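Variable region-containing chitin-binding protein 3 (Branchiostoma floridae, PDB 1XT5) is an amphioxus immune-type receptor that probably binds chitin and may hydrolyse it, represented here by its immunoglobulin V-set domain. Local coordinates at residues G104-C109 and S126-V131. Residues are numbered along the deposited sequence; the frame is centred on the assembly and turned at random.
Sequences GGRYWC and SVVLKV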
ATOM      1  N   GLY A 104      -0.670 -15.600   2.157  1.00  6.99           N
ATOM      2  CA  GLY A 104      -0.396 -15.254   3.537  1.00  6.60           C
ATOM      3  C   GLY A 104       0.982 -14.692   3.693  1.00  5.77           C
ATOM      4  O   GLY A 104       1.938 -15.061   2.996  1.00  7.31           O
ATOM      5  N   GLY A 105       1.133 -13.769   4.642  1.00  6.36           N
ATOM      6  CA  GLY A 105       2.403 -13.137   4.847  1.00  6.78           C
ATOM      7  C   GLY A 105       2.250 -11.736   5.369  1.00  5.68           C
ATOM      8  O   GLY A 105       1.262 -11.417   6.051  1.00  6.80           O
ATOM      9  N   ARG A 106       3.228 -10.908   5.034  1.00  4.92           N
ATOM     10  CA  ARG A 106       3.338  -9.575   5.585  1.00  4.59           C
ATOM     11  C   ARG A 106       3.331  -8.537   4.470  1.00  4.15           C
ATOM     12  O   ARG A 106       4.185  -8.594   3.570  1.00  5.88           O
ATOM     13  CB  ARG A 106       4.594  -9.446   6.423  1.00  4.56           C
ATOM     14  CG  ARG A 106       4.700  -8.117   7.178  1.00  4.40           C
ATOM     15  CD  ARG A 106       5.789  -8.121   8.218  1.00  4.77           C
ATOM     16  NE  ARG A 106       5.593  -9.152   9.234  1.00  4.81           N
ATOM     17  CZ  ARG A 106       4.899  -9.048  10.331  1.00  4.31           C
ATOM     18  NH1 ARG A 106       4.216  -7.945  10.601  1.00  4.78           N
ATOM     19  NH2 ARG A 106       4.835 -10.045  11.190  1.00  5.13           N
ATOM     20  N   TYR A 107       2.398  -7.610   4.508  1.00  3.92           N
ATOM     21  CA  TYR A 107       2.185  -6.622   3.487  1.00  4.03           C
ATOM     22  C   TYR A 107       2.479  -5.245   4.054  1.00  4.05           C
ATOM     23  O   TYR A 107       1.840  -4.792   4.999  1.00  5.20           O
ATOM     24  CB  TYR A 107       0.734  -6.692   2.980  1.00  4.21           C
ATOM     25  CG  TYR A 107       0.437  -7.927   2.193  1.00  4.58           C
ATOM     26  CD1 TYR A 107       0.199  -9.143   2.784  1.00  4.93           C
ATOM     27  CD2 TYR A 107       0.414  -7.903   0.793  1.00  5.29           C
ATOM     28  CE1 TYR A 107      -0.042 -10.285   2.059  1.00  5.61           C
ATOM     29  CE2 TYR A 107       0.159  -9.013   0.028  1.00  6.32           C
ATOM     30  CZ  TYR A 107      -0.089 -10.232   0.686  1.00  5.50           C
ATOM     31  OH  TYR A 107      -0.337 -11.332  -0.072  1.00  7.59           O
ATOM     32  N   TRP A 108       3.444  -4.562   3.460  1.00  4.32           N
ATOM     33  CA  TRP A 108       3.846  -3.232   3.881  1.00  3.68           C
ATOM     34  C   TRP A 108       3.130  -2.195   3.037  1.00  3.70           C
ATOM     35  O   TRP A 108       3.229  -2.209   1.815  1.00  4.54           O
ATOM     36  CB  TRP A 108       5.367  -3.069   3.689  1.00  4.22           C
ATOM     37  CG  TRP A 108       6.123  -3.950   4.621  1.00  4.26           C
ATOM     38  CD1 TRP A 108       6.476  -5.266   4.405  1.00  4.72           C
ATOM     39  CD2 TRP A 108       6.583  -3.610   5.925  1.00  4.46           C
ATOM     40  NE1 TRP A 108       7.122  -5.759   5.500  1.00  5.49           N
ATOM     41  CE2 TRP A 108       7.208  -4.785   6.444  1.00  4.44           C
ATOM     42  CE3 TRP A 108       6.533  -2.503   6.709  1.00  4.68           C
ATOM     43  CZ2 TRP A 108       7.770  -4.800   7.708  1.00  5.94           C
ATOM     44  CZ3 TRP A 108       7.088  -2.513   7.959  1.00  5.81           C
ATOM     45  CH2 TRP A 108       7.711  -3.669   8.461  1.00  6.03           C
ATOM     46  N   CYS A 109       2.448  -1.269   3.737  1.00  3.99           N
ATOM     47  CA  CYS A 109       1.904  -0.060   3.132  1.00  4.01           C
ATOM     48  C   CYS A 109       2.973   1.022   3.320  1.00  3.98           C
ATOM     49  O   CYS A 109       3.228   1.441   4.436  1.00  4.57           O
ATOM     50  CB  CYS A 109       0.617   0.319   3.829  1.00  4.71           C
ATOM     51  SG  CYS A 109      -0.097   1.798   3.054  1.00  5.45           S
ATOM     52  N   SER A 126       3.235  -2.497   8.460  1.00  3.58           N
ATOM     53  CA  SER A 126       2.840  -3.780   7.887  1.00  3.82           C
ATOM     54  C   SER A 126       1.529  -4.283   8.464  1.00  3.80           C
ATOM     55  O   SER A 126       1.172  -4.062   9.618  1.00  4.50           O
ATOM     56  CB  SER A 126       3.926  -4.840   8.051  1.00  4.41           C
ATOM     57  OG  SER A 126       3.963  -5.399   9.354  1.00  4.92           O
ATOM     58  N   VAL A 127       0.835  -5.039   7.603  1.00  4.22           N
ATOM     59  CA  VAL A 127      -0.396  -5.738   7.936  1.00  4.21           C
ATOM     60  C   VAL A 127      -0.173  -7.218   7.557  1.00  4.25           C
ATOM     61  O   VAL A 127       0.164  -7.503   6.420  1.00  4.83           O
ATOM     62  CB  VAL A 127      -1.593  -5.178   7.155  1.00  4.64           C
ATOM     63  CG1 VAL A 127      -2.870  -5.841   7.616  1.00  5.95           C
ATOM     64  CG2 VAL A 127      -1.701  -3.665   7.337  1.00  5.45           C
ATOM     65  N   VAL A 128      -0.331  -8.090   8.530  1.00  4.48           N
ATOM     66  CA  VAL A 128      -0.258  -9.513   8.242  1.00  5.26           C
ATOM     67  C   VAL A 128      -1.533 -10.012   7.652  1.00  5.30           C
ATOM     68  O   VAL A 128      -2.632  -9.651   8.134  1.00  6.79           O
ATOM     69  CB  VAL A 128       0.072 -10.269   9.582  1.00  6.00           C
ATOM     70  CG1 VAL A 128      -0.143 -11.763   9.435  1.00  9.25           C
ATOM     71  CG2 VAL A 128       1.489  -9.999   9.988  1.00  7.18           C
ATOM     72  N   LEU A 129      -1.424 -10.836   6.647  1.00  5.68           N
ATOM     73  CA  LEU A 129      -2.550 -11.551   6.064  1.00  6.04           C
ATOM     74  C   LEU A 129      -2.434 -13.048   6.473  1.00  5.20           C
ATOM     75  O   LEU A 129      -1.464 -13.686   6.122  1.00  6.45           O
ATOM     76  CB  LEU A 129      -2.544 -11.453   4.565  1.00  6.56           C
ATOM     77  CG  LEU A 129      -3.679 -12.233   3.853  1.00  8.08           C
ATOM     78  CD1 LEU A 129      -5.038 -11.796   4.354  1.00  8.82           C
ATOM     79  CD2 LEU A 129      -3.488 -12.079   2.348  1.00 10.08           C
ATOM     80  N   LYS A 130      -3.432 -13.490   7.202  1.00  6.06           N
ATOM     81  CA  LYS A 130      -3.615 -14.896   7.539  1.00  6.53           C
ATOM     82  C   LYS A 130      -4.602 -15.500   6.586  1.00  6.69           C
ATOM     83  O   LYS A 130      -5.702 -14.948   6.348  1.00  8.00           O
ATOM     84  CB  LYS A 130      -4.114 -15.077   8.972  1.00  7.91           C
ATOM     85  CG  LYS A 130      -3.169 -14.671  10.047  1.00  9.50           C
ATOM     86  CD  LYS A 130      -3.860 -14.737  11.414  1.00 12.10           C
ATOM     87  CE  LYS A 130      -2.975 -14.687  12.581  0.80 11.17           C
ATOM     88  NZ  LYS A 130      -3.678 -14.675  13.900  0.65 12.18           N
ATOM     89  N   VAL A 131      -4.229 -16.610   5.958  1.00  6.94           N
ATOM     90  CA  VAL A 131      -5.101 -17.345   5.061  1.00  7.05           C
ATOM     91  C   VAL A 131      -5.601 -18.553   5.826  1.00  7.18           C
ATOM     92  O   VAL A 131      -4.825 -19.426   6.155  1.00  8.82           O
ATOM     93  CB  VAL A 131      -4.423 -17.690   3.729  1.00  7.26           C
ATOM     94  CG1 VAL A 131      -5.374 -18.449   2.818  1.00  9.85           C
ATOM     95  CG2 VAL A 131      -3.869 -16.440   3.063  1.00  8.16           C
TER
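Gly105 and Leu129 form an antiparallel hydrogen-bonded pair, and so do Tyr107 and Val127. In the first, Gly105 N donates to Leu129 O at 3.0 Å and Leu129 N returns a bond to Gly105 O. In the second, Tyr107 N donates to Val127 O and Val127 N to Tyr107 O at 2.8 Å. Gly105 O also takes a CA-H...O contact from Val128 CA, Tyr107 O one from Ser126 CA, and Leu129 O one from Gly104 CA. Gly105 has backbone angles (phi 150°, psi -151°) suited to a residue without a side chain.

Ser126 sits between Arg106 and Trp108 on one face of the sheet. Its CB lies over the centre of the Trp108 six-membered ring, a CH-pi contact of 3.5 Å from Ser126 CB to the ring centroid. Its OG accepts a hydrogen bond from Arg106 NH1 at 2.8 Å, in the guanidinium plane. The Arg106 chain bends at chi3 (-60°), and its guanidinium meets Ser126 and Val128 of the partner strand. Val128 CG2 lies over one guanidinium face, offset toward its rim, 3.5 Å from Arg106 NH1. Trp108 NE1 bonds to Gly44 O.

On the other face, Tyr107 CE1 packs 3.7 Å from Leu129 CB, with Leu129 CD2 close by. Leu24 and Trp41 also touch Tyr107. At the end of the pair, Val131 CG2 lies 3.4 Å from Gly104 N.

Cys109 is disulfide-bonded to Cys26 in the opposite sheet, and Tyr107, two residues before it, fits the tyrosine corner, with its OH bonded to Asp103 O. This is the F-G hairpin of an immunoglobulin V-set beta sandwich.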